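Local coordinates for hypothetical protein BACOVA_04980 (Bacteroides ovatus, PDB 3UFI) that probably serves as a fimbrillin-like structural subunit of a pilus, with an inferred part in cell adhesion, at residues A[239-243]-A[244-248]; A[255-259]-A[260-264]. All coordinates share one frame; numbering follows the deposited sequence.

Contact 1. Residues A[239-243]-A[244-248]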
# COMPACT_ATOMS: atom_id res chain seq x y z
N GLU A 239 -4.89 23.88 -1.96
CA GLU A 239 -4.15 25.10 -2.19
C GLU A 239 -2.96 24.78 -3.08
O GLU A 239 -2.26 23.78 -2.84
CB GLU A 239 -3.71 25.73 -0.86
CG GLU A 239 -2.97 27.04 -1.03
CD GLU A 239 -2.60 27.77 0.25
OE1 GLU A 239 -3.40 27.72 1.21
OE2 GLU A 239 -1.53 28.42 0.27
N VAL A 240 -2.78 25.57 -4.14
CA VAL A 240 -1.69 25.37 -5.07
C VAL A 240 -0.91 26.66 -5.21
O VAL A 240 -1.50 27.71 -5.48
CB VAL A 240 -2.16 24.83 -6.45
CG1 VAL A 240 -1.01 24.83 -7.46
CG2 VAL A 240 -2.77 23.44 -6.33
N ARG A 241 0.40 26.60 -4.96
CA ARG A 241 1.32 27.70 -5.15
C ARG A 241 2.06 27.42 -6.46
O ARG A 241 2.82 26.46 -6.55
CB ARG A 241 2.25 27.88 -3.93
CG ARG A 241 3.24 29.04 -4.07
CD ARG A 241 2.55 30.38 -4.10
NE ARG A 241 3.48 31.50 -4.15
CZ ARG A 241 3.12 32.78 -4.02
NH1 ARG A 241 1.85 33.10 -3.83
NH2 ARG A 241 4.04 33.74 -4.07
N MSE A 242 1.79 28.20 -7.50
CA MSE A 242 2.38 27.96 -8.81
C MSE A 242 2.76 29.27 -9.48
O MSE A 242 1.91 30.15 -9.60
CB MSE A 242 1.37 27.20 -9.69
CG MSE A 242 1.91 26.73 -11.02
SE MSE A 242 0.57 25.73 -12.05
CE MSE A 242 -0.62 27.19 -12.56
N ASN A 243 4.02 29.36 -9.95
CA ASN A 243 4.54 30.53 -10.68
C ASN A 243 4.20 31.86 -9.95
O ASN A 243 3.75 32.83 -10.57
CB ASN A 243 4.02 30.54 -12.14
CG ASN A 243 4.77 31.48 -13.04
OD1 ASN A 243 5.98 31.65 -12.91
ND2 ASN A 243 4.06 32.16 -13.93
N ASP A 244 4.42 31.87 -8.61
CA ASP A 244 4.28 33.01 -7.69
C ASP A 244 2.82 33.42 -7.45
O ASP A 244 2.57 34.54 -7.01
CB ASP A 244 5.09 34.23 -8.17
CG ASP A 244 6.53 33.90 -8.48
OD1 ASP A 244 7.20 33.30 -7.60
OD2 ASP A 244 6.97 34.17 -9.62
N GLU A 245 1.87 32.49 -7.69
CA GLU A 245 0.45 32.74 -7.45
C GLU A 245 -0.11 31.66 -6.56
O GLU A 245 0.38 30.54 -6.60
CB GLU A 245 -0.34 32.80 -8.78
CG GLU A 245 0.22 33.77 -9.81
CD GLU A 245 0.27 35.24 -9.47
OE1 GLU A 245 -0.48 35.70 -8.58
OE2 GLU A 245 1.06 35.97 -10.12
N THR A 246 -1.14 31.98 -5.78
CA THR A 246 -1.81 31.02 -4.90
C THR A 246 -3.25 30.83 -5.36
O THR A 246 -3.98 31.81 -5.51
CB THR A 246 -1.74 31.48 -3.43
OG1 THR A 246 -0.37 31.56 -3.04
CG2 THR A 246 -2.48 30.54 -2.48
N TYR A 247 -3.62 29.58 -5.62
CA TYR A 247 -4.95 29.13 -6.01
C TYR A 247 -5.51 28.31 -4.88
O TYR A 247 -4.81 27.44 -4.35
CB TYR A 247 -4.90 28.28 -7.30
CG TYR A 247 -4.26 28.95 -8.48
CD1 TYR A 247 -2.87 28.96 -8.65
CD2 TYR A 247 -5.03 29.56 -9.47
CE1 TYR A 247 -2.27 29.58 -9.74
CE2 TYR A 247 -4.44 30.19 -10.57
CZ TYR A 247 -3.06 30.19 -10.70
OH TYR A 247 -2.45 30.80 -11.77
N THR A 248 -6.75 28.58 -4.48
CA THR A 248 -7.41 27.79 -3.43
C THR A 248 -8.79 27.40 -3.89
O THR A 248 -9.51 28.22 -4.46
CB THR A 248 -7.50 28.53 -2.07
OG1 THR A 248 -8.27 29.71 -2.25
CG2 THR A 248 -6.14 28.87 -1.47
O HOH W 1 0.27 30.74 -11.76
O HOH W 2 2.74 35.07 -12.04
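Val-240 and Tyr-247 form an antiparallel hydrogen-bonded pair, and two reciprocal backbone bonds prove it: Val-240 N to Tyr-247 O and Tyr-247 N to Val-240 O, each 2.8 Å. Two residues further on, Met-242 N reaches Glu-245 O at 2.9 Å and closes a beta hairpin with a two-residue type I' turn, Asn-243 and Asp-244 both having positive phi. The return bond, Glu-245 N to Met-242 O, is less regular, its donor standing above the carbonyl plane.

Among the side chains, Arg-241 supplies the polar link. A bend at chi2 (66°) folds its chain across the partner strand, where NH1 donates to Thr-246 OG1 (2.8 Å), which lies close to the guanidinium plane. One face of that guanidinium rests on the Asp-244 peptide, whose C sits 3.5 Å above the plane. On the same side of the hairpin, Glu-239 runs alongside Thr-248, its CG 3.7 Å from Thr-248 CG2.

Apolar contact lies on the other side: selenomethionine Met-242 brings CE to 4.0 Å from Tyr-247 CE1, and Phe-268 meets the tyrosine ring edge-to-face. One water joins Met-242 O to Tyr-247 OH.

The chemistry is thus two-sided: Val-240 and Met-242 are buried against neighbouring loops and strands, while the exposed Arg-241 and Thr-246 hold the opposite surface by a charge-assisted bond.

Contact 2. Residues A[255-259]-A[260-264]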
# COMPACT_ATOMS: atom_id res chain seq x y z
N ASN A 255 -16.03 9.24 0.27
CA ASN A 255 -15.48 8.18 1.09
C ASN A 255 -14.31 7.50 0.33
O ASN A 255 -14.48 7.07 -0.82
CB ASN A 255 -16.61 7.19 1.44
CG ASN A 255 -16.17 6.08 2.35
OD1 ASN A 255 -15.40 6.28 3.28
ND2 ASN A 255 -16.67 4.89 2.12
N LEU A 256 -13.12 7.43 0.95
CA LEU A 256 -11.93 6.83 0.34
C LEU A 256 -11.72 5.44 0.91
O LEU A 256 -11.33 5.29 2.06
CB LEU A 256 -10.70 7.72 0.55
CG LEU A 256 -10.85 9.23 0.23
CD1 LEU A 256 -9.62 9.98 0.68
CD2 LEU A 256 -11.13 9.48 -1.25
N GLU A 257 -12.09 4.42 0.11
CA GLU A 257 -12.01 3.02 0.54
C GLU A 257 -10.71 2.34 0.14
O GLU A 257 -10.04 2.78 -0.78
CB GLU A 257 -13.17 2.22 -0.04
CG GLU A 257 -14.52 2.78 0.36
CD GLU A 257 -15.65 1.88 -0.07
OE1 GLU A 257 -15.94 1.82 -1.28
OE2 GLU A 257 -16.22 1.19 0.81
N SER A 258 -10.38 1.27 0.88
CA SER A 258 -9.22 0.38 0.66
C SER A 258 -9.19 -0.12 -0.77
O SER A 258 -10.22 -0.57 -1.29
CB SER A 258 -9.34 -0.84 1.57
OG SER A 258 -8.41 -0.82 2.63
N GLY A 259 -8.01 -0.09 -1.38
CA GLY A 259 -7.80 -0.65 -2.71
C GLY A 259 -8.32 0.13 -3.89
O GLY A 259 -8.32 -0.38 -5.01
N HIS A 260 -8.76 1.38 -3.67
CA HIS A 260 -9.28 2.19 -4.77
C HIS A 260 -8.52 3.49 -4.89
O HIS A 260 -7.98 3.99 -3.91
CB HIS A 260 -10.77 2.48 -4.56
CG HIS A 260 -11.64 1.29 -4.75
ND1 HIS A 260 -12.01 0.85 -6.01
CD2 HIS A 260 -12.20 0.47 -3.82
CE1 HIS A 260 -12.77 -0.21 -5.82
NE2 HIS A 260 -12.92 -0.48 -4.52
N ALA A 261 -8.49 4.03 -6.10
CA ALA A 261 -7.87 5.32 -6.41
C ALA A 261 -8.97 6.28 -6.79
O ALA A 261 -9.95 5.89 -7.44
CB ALA A 261 -6.83 5.18 -7.52
N TYR A 262 -8.87 7.51 -6.29
CA TYR A 262 -9.88 8.56 -6.47
C TYR A 262 -9.27 9.73 -7.19
O TYR A 262 -8.67 10.61 -6.57
CB TYR A 262 -10.52 8.97 -5.12
CG TYR A 262 -11.19 7.79 -4.45
CD1 TYR A 262 -10.45 6.88 -3.69
CD2 TYR A 262 -12.53 7.52 -4.65
CE1 TYR A 262 -11.04 5.76 -3.12
CE2 TYR A 262 -13.14 6.41 -4.06
CZ TYR A 262 -12.38 5.52 -3.32
OH TYR A 262 -12.97 4.43 -2.73
N PRO A 263 -9.43 9.77 -8.53
CA PRO A 263 -8.84 10.87 -9.29
C PRO A 263 -9.70 12.13 -9.27
O PRO A 263 -10.93 12.08 -9.17
CB PRO A 263 -8.69 10.28 -10.71
CG PRO A 263 -9.15 8.82 -10.61
CD PRO A 263 -10.05 8.77 -9.43
N TYR A 264 -9.02 13.28 -9.28
CA TYR A 264 -9.61 14.61 -9.33
C TYR A 264 -9.00 15.36 -10.48
O TYR A 264 -7.77 15.36 -10.63
CB TYR A 264 -9.37 15.38 -8.01
CG TYR A 264 -10.21 14.88 -6.86
CD1 TYR A 264 -9.81 13.77 -6.11
CD2 TYR A 264 -11.41 15.50 -6.52
CE1 TYR A 264 -10.58 13.31 -5.05
CE2 TYR A 264 -12.18 15.04 -5.46
CZ TYR A 264 -11.76 13.95 -4.71
OH TYR A 264 -12.52 13.48 -3.68
O HOH W 3 -15.61 3.85 -3.08
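With CG anti to its carbonyl carbon (chi1 -59°), Tyr-262 reaches back across the gap between the two limbs of the turn to Leu-256 and Glu-257. Leu-256 uses the same kind of first torsion, and its chi2 sets CD1 anti to CA and turns the other branch, CD2, onto the ring face. There the methyl carbon CD2 lies 3.9 Å from the Tyr-262 ring centroid, 26° off the normal, a CH-pi contact displaced toward CG and CD1 of the tyrosine.

At the far end of the ring, Tyr-262 OH accepts a hydrogen bond from Glu-257 N, 3.0 Å long with an N-H...O angle of 162°. The phenol therefore grips a main-chain amide. A water makes a second link, donating to Glu-257 OE1 and standing 2.7 Å from Tyr-262 OH. Glu-257 CB also packs against this phenol oxygen, at 3.5 Å.

The intervening chain is a type II beta turn from Glu-257 to His-260, with Gly-259 at positive phi; its closing bond, His-260 N to Glu-257 O, is weak at 3.5 Å. Leaving strand 255-256, the chain is thereby reversed into the segment that leads to strand 266-268, within the fimbrillin-like family region. A phenylalanine in place of Tyr-262 would probably leave the Glu-257 amide without its acceptor and the bridging water without one partner.

His-260 lays its ring beside the turn, with Gly-259 O over one face and CD2 3.4 Å from Ser-258 O. Its ND1 is hydrogen-bonded to Glu-281 O, and Thr-160 OG1 bonds Glu-257 O.

Overall arrangement
Contact 1 precedes contact 2 along the chain, strand 245-250 being followed by strand 255-256, and both belong to the fimbrillin-like part of the protein. Their centres are 25 Å apart and their nearest atoms about 10 Å, so the two sites do not touch. They differ in depth: contact 1 lies at the surface, its centre about 30 Å from the centre of the chain, whereas contact 2 is partly buried, its centre about 12 Å from that point. Both reverse the chain through a beta turn, but 239-248 continues as paired strands while 255-264 relies on a tyrosine reaching back across its turn. The segment leaving contact 2 leads to strand 266-268, whose Phe-268 packs against contact 1.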